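Local coordinates for protein annexin B22 (Schistosoma mansoni, PDB 4MDU) that binds acidic phospholipid membranes in a calcium-dependent manner, aggregates liposomes when calcium is present, and takes part in worm reproduction and host-parasite interaction, at residues 209-223 against 247-260. Numbering follows the deposited sequence.
Sequences IINHELAEADAKDLY and YQLYLTSEIYFKMY
The rings of Y223 and Y260 lie almost parallel in an offset stack, planes 5° apart and centroids 4.1 Å apart. Y223 CD1 covers one face of Y260, and M259 CB of the same helix covers the opposite face. Y260 CD2 lies over one face of Y256, whose edge meets A219 O in the ring plane, 3.5 Å from Y256 CD1; Y256 OH lies at the edge of Y223. At the far end L251 CD2 sits over one face of the H212 ring. Between these aromatic ends, helices 212-223 and 247-260, in the predicted third annexin repeat, cross at -59° with knobs-into-holes packing: A215 fits among Q248, L251, T252 and I255, T252 among A215, D218, A219 and L222, and I255 among H212, A215, E216 and A219. Small A215 and A219 probably allow the close approach (A215 CA to T252 CA, 4.6 Å). A bend at chi2 (65°) turns the Q248 amide to the backbone of N211, the N-cap whose OD1 accepts from L214 N. N211 N donates to Q248 OE1 (2.7 Å) on an in-plane lone pair, and Q248 NE2 donates to N211 O (3.0 Å), which also accepts from A215 N. One water accepts from Q248 NE2 and donates to T252 OG1 and to D218 OD2, itself salt-bridged to R244. Q248 thus probably helps fix this helix start, illustrating how a buried amide can join two helices when its carbonyl and N-H groups all find partners.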
# COMPACT_ATOMS: atom_id res chain seq x y z
N ILE B 209 32.71 -2.17 14.35
CA ILE B 209 31.87 -3.11 13.62
C ILE B 209 31.41 -2.58 12.25
O ILE B 209 30.78 -3.30 11.48
CB ILE B 209 30.68 -3.57 14.51
CG1 ILE B 209 30.59 -5.08 14.52
CG2 ILE B 209 29.37 -2.90 14.11
CD1 ILE B 209 31.85 -5.72 15.01
N ILE B 210 31.73 -1.32 11.96
CA ILE B 210 31.34 -0.70 10.70
C ILE B 210 32.55 -0.39 9.81
O ILE B 210 33.68 -0.54 10.25
CB ILE B 210 30.53 0.58 10.95
CG1 ILE B 210 31.27 1.48 11.94
CG2 ILE B 210 29.11 0.21 11.46
CD1 ILE B 210 30.49 2.75 12.34
N ASN B 211 32.31 0.00 8.57
CA ASN B 211 33.38 0.22 7.59
C ASN B 211 33.19 1.56 6.88
O ASN B 211 32.36 1.68 5.98
CB ASN B 211 33.41 -0.91 6.55
CG ASN B 211 34.57 -0.78 5.55
OD1 ASN B 211 34.99 0.32 5.18
ND2 ASN B 211 35.09 -1.92 5.10
N HIS B 212 33.99 2.55 7.27
CA HIS B 212 33.83 3.91 6.77
C HIS B 212 34.06 3.97 5.26
O HIS B 212 33.35 4.67 4.53
CB HIS B 212 34.76 4.86 7.54
CG HIS B 212 34.49 4.88 9.01
ND1 HIS B 212 33.73 5.86 9.62
CD2 HIS B 212 34.86 4.02 10.00
CE1 HIS B 212 33.65 5.61 10.92
NE2 HIS B 212 34.32 4.50 11.17
N GLU B 213 35.03 3.21 4.79
CA GLU B 213 35.39 3.21 3.38
C GLU B 213 34.28 2.58 2.53
O GLU B 213 33.95 3.07 1.45
CB GLU B 213 36.74 2.48 3.21
CG GLU B 213 37.22 2.34 1.79
CD GLU B 213 38.45 1.44 1.68
OE1 GLU B 213 39.11 1.18 2.71
OE2 GLU B 213 38.74 0.97 0.56
N LEU B 214 33.69 1.50 3.03
CA LEU B 214 32.55 0.88 2.36
C LEU B 214 31.34 1.82 2.32
O LEU B 214 30.64 1.90 1.31
CB LEU B 214 32.17 -0.43 3.07
CG LEU B 214 30.87 -1.09 2.61
CD1 LEU B 214 30.90 -1.34 1.10
CD2 LEU B 214 30.65 -2.39 3.38
N ALA B 215 31.09 2.52 3.43
CA ALA B 215 29.96 3.45 3.50
C ALA B 215 30.11 4.58 2.48
O ALA B 215 29.16 4.94 1.79
CB ALA B 215 29.82 4.02 4.89
N GLU B 216 31.32 5.12 2.36
CA GLU B 216 31.57 6.18 1.39
C GLU B 216 31.30 5.70 -0.03
O GLU B 216 30.61 6.36 -0.81
CB GLU B 216 33.01 6.70 1.48
CG GLU B 216 33.38 7.32 2.80
CD GLU B 216 34.77 7.92 2.77
OE1 GLU B 216 35.76 7.16 2.90
OE2 GLU B 216 34.87 9.16 2.62
N ALA B 217 31.85 4.54 -0.36
CA ALA B 217 31.64 3.94 -1.67
C ALA B 217 30.16 3.63 -1.89
O ALA B 217 29.62 3.83 -2.99
CB ALA B 217 32.47 2.68 -1.81
N ASP B 218 29.49 3.12 -0.86
CA ASP B 218 28.07 2.87 -1.00
C ASP B 218 27.35 4.18 -1.20
O ASP B 218 26.50 4.29 -2.08
CB ASP B 218 27.50 2.10 0.18
CG ASP B 218 27.82 0.62 0.11
OD1 ASP B 218 28.09 0.13 -1.01
OD2 ASP B 218 27.82 -0.03 1.17
N ALA B 219 27.71 5.18 -0.41
CA ALA B 219 27.05 6.47 -0.52
C ALA B 219 27.12 7.00 -1.95
O ALA B 219 26.14 7.57 -2.45
CB ALA B 219 27.66 7.48 0.45
N LYS B 220 28.25 6.78 -2.61
CA LYS B 220 28.42 7.26 -3.98
C LYS B 220 27.56 6.48 -4.98
O LYS B 220 26.93 7.07 -5.86
CB LYS B 220 29.90 7.25 -4.38
CG LYS B 220 30.77 7.97 -3.36
CD LYS B 220 32.22 8.09 -3.79
CE LYS B 220 33.03 8.79 -2.70
NZ LYS B 220 34.35 9.24 -3.20
N ASP B 221 27.51 5.16 -4.83
CA ASP B 221 26.64 4.35 -5.69
C ASP B 221 25.17 4.73 -5.51
O ASP B 221 24.40 4.74 -6.47
CB ASP B 221 26.84 2.87 -5.42
CG ASP B 221 27.98 2.29 -6.20
OD1 ASP B 221 28.29 2.83 -7.29
OD2 ASP B 221 28.58 1.29 -5.74
N LEU B 222 24.80 5.04 -4.28
CA LEU B 222 23.43 5.40 -3.99
C LEU B 222 23.06 6.69 -4.71
O LEU B 222 21.96 6.81 -5.26
CB LEU B 222 23.23 5.53 -2.48
CG LEU B 222 23.10 4.20 -1.74
CD1 LEU B 222 23.30 4.37 -0.24
CD2 LEU B 222 21.75 3.56 -2.05
N TYR B 223 23.99 7.64 -4.72
CA TYR B 223 23.76 8.94 -5.33
C TYR B 223 23.67 8.83 -6.85
O TYR B 223 22.84 9.49 -7.48
CB TYR B 223 24.85 9.94 -4.93
CG TYR B 223 24.67 11.33 -5.50
CD1 TYR B 223 23.81 12.24 -4.89
CD2 TYR B 223 25.35 11.73 -6.64
CE1 TYR B 223 23.64 13.51 -5.41
CE2 TYR B 223 25.18 12.99 -7.16
CZ TYR B 223 24.33 13.88 -6.54
OH TYR B 223 24.16 15.14 -7.07
N TYR B 247 24.06 -1.48 11.50
CA TYR B 247 25.12 -0.56 11.91
C TYR B 247 25.78 0.15 10.72
O TYR B 247 25.92 1.38 10.72
CB TYR B 247 26.13 -1.28 12.81
CG TYR B 247 25.42 -2.16 13.81
CD1 TYR B 247 24.85 -1.63 14.96
CD2 TYR B 247 25.27 -3.53 13.58
CE1 TYR B 247 24.17 -2.43 15.87
CE2 TYR B 247 24.60 -4.33 14.48
CZ TYR B 247 24.04 -3.77 15.62
OH TYR B 247 23.37 -4.55 16.52
N GLN B 248 26.15 -0.63 9.71
CA GLN B 248 26.72 -0.09 8.47
C GLN B 248 25.78 0.87 7.75
O GLN B 248 26.23 1.89 7.20
CB GLN B 248 27.12 -1.24 7.52
CG GLN B 248 27.81 -0.79 6.23
CD GLN B 248 29.16 -0.14 6.49
OE1 GLN B 248 29.82 -0.42 7.49
NE2 GLN B 248 29.56 0.75 5.59
N LEU B 249 24.47 0.56 7.73
CA LEU B 249 23.48 1.40 7.06
C LEU B 249 23.40 2.75 7.73
O LEU B 249 23.30 3.80 7.08
CB LEU B 249 22.09 0.77 7.12
CG LEU B 249 21.61 0.15 5.83
CD1 LEU B 249 20.20 -0.37 5.99
CD2 LEU B 249 21.70 1.19 4.74
N TYR B 250 23.43 2.73 9.05
CA TYR B 250 23.41 3.96 9.80
C TYR B 250 24.60 4.84 9.40
O TYR B 250 24.43 5.98 8.96
CB TYR B 250 23.44 3.69 11.29
CG TYR B 250 23.42 4.97 12.06
CD1 TYR B 250 22.25 5.72 12.14
CD2 TYR B 250 24.56 5.46 12.67
CE1 TYR B 250 22.21 6.92 12.83
CE2 TYR B 250 24.53 6.66 13.36
CZ TYR B 250 23.36 7.38 13.44
OH TYR B 250 23.32 8.57 14.14
N LEU B 251 25.80 4.29 9.54
CA LEU B 251 26.98 5.01 9.08
C LEU B 251 26.78 5.53 7.66
O LEU B 251 27.10 6.68 7.36
CB LEU B 251 28.22 4.13 9.13
CG LEU B 251 29.50 4.80 8.62
CD1 LEU B 251 29.84 6.01 9.49
CD2 LEU B 251 30.66 3.79 8.58
N THR B 252 26.22 4.68 6.79
CA THR B 252 26.04 5.04 5.39
C THR B 252 25.09 6.22 5.29
O THR B 252 25.26 7.13 4.47
CB THR B 252 25.49 3.86 4.55
OG1 THR B 252 26.39 2.76 4.65
CG2 THR B 252 25.38 4.23 3.09
N SER B 253 24.08 6.20 6.15
CA SER B 253 23.13 7.28 6.16
C SER B 253 23.83 8.59 6.54
O SER B 253 23.65 9.60 5.87
CB SER B 253 21.97 6.97 7.10
OG SER B 253 21.06 8.04 7.11
N GLU B 254 24.63 8.57 7.60
CA GLU B 254 25.33 9.78 8.05
C GLU B 254 26.24 10.33 6.96
O GLU B 254 26.19 11.53 6.62
CB GLU B 254 26.16 9.53 9.31
CG GLU B 254 25.36 9.05 10.51
CD GLU B 254 24.55 10.15 11.17
OE1 GLU B 254 25.08 10.84 12.06
OE2 GLU B 254 23.37 10.32 10.79
N ILE B 255 27.06 9.45 6.40
CA ILE B 255 28.03 9.85 5.39
C ILE B 255 27.34 10.37 4.15
O ILE B 255 27.78 11.34 3.51
CB ILE B 255 28.96 8.67 5.04
CG1 ILE B 255 29.99 8.50 6.14
CG2 ILE B 255 29.66 8.90 3.72
CD1 ILE B 255 30.82 7.25 6.01
N TYR B 256 26.22 9.73 3.80
CA TYR B 256 25.48 10.17 2.64
C TYR B 256 25.04 11.63 2.82
O TYR B 256 25.13 12.43 1.89
CB TYR B 256 24.28 9.27 2.36
CG TYR B 256 23.57 9.63 1.08
CD1 TYR B 256 23.96 9.07 -0.13
CD2 TYR B 256 22.53 10.55 1.08
CE1 TYR B 256 23.31 9.40 -1.31
CE2 TYR B 256 21.87 10.89 -0.10
CZ TYR B 256 22.26 10.32 -1.29
OH TYR B 256 21.61 10.66 -2.45
N PHE B 257 24.60 11.98 4.02
CA PHE B 257 24.09 13.33 4.23
C PHE B 257 25.19 14.38 4.25
O PHE B 257 25.01 15.48 3.70
CB PHE B 257 23.25 13.42 5.51
CG PHE B 257 22.81 14.83 5.83
CD1 PHE B 257 21.76 15.41 5.13
CD2 PHE B 257 23.46 15.57 6.80
CE1 PHE B 257 21.36 16.70 5.40
CE2 PHE B 257 23.07 16.87 7.07
CZ PHE B 257 22.01 17.43 6.38
N LYS B 258 26.33 14.07 4.86
CA LYS B 258 27.43 15.03 4.88
C LYS B 258 27.88 15.36 3.46
O LYS B 258 28.21 16.50 3.15
CB LYS B 258 28.59 14.51 5.73
CG LYS B 258 28.19 14.17 7.15
CD LYS B 258 29.41 13.92 8.03
CE LYS B 258 29.03 13.66 9.49
NZ LYS B 258 30.23 13.54 10.38
N MET B 259 27.87 14.35 2.59
CA MET B 259 28.30 14.53 1.20
C MET B 259 27.30 15.25 0.31
O MET B 259 27.68 16.09 -0.51
CB MET B 259 28.65 13.17 0.58
CG MET B 259 29.88 12.50 1.18
SD MET B 259 30.04 10.78 0.68
CE MET B 259 30.11 10.93 -1.09
N TYR B 260 26.02 14.94 0.43
CA TYR B 260 25.06 15.46 -0.55
C TYR B 260 24.01 16.43 0.01
O TYR B 260 23.22 16.98 -0.76
CB TYR B 260 24.41 14.30 -1.30
CG TYR B 260 25.42 13.34 -1.88
CD1 TYR B 260 26.21 13.71 -2.96
CD2 TYR B 260 25.60 12.08 -1.34
CE1 TYR B 260 27.14 12.85 -3.50
CE2 TYR B 260 26.53 11.21 -1.87
CZ TYR B 260 27.30 11.61 -2.95
OH TYR B 260 28.23 10.75 -3.48
O HOH W 1 27.89 0.92 3.60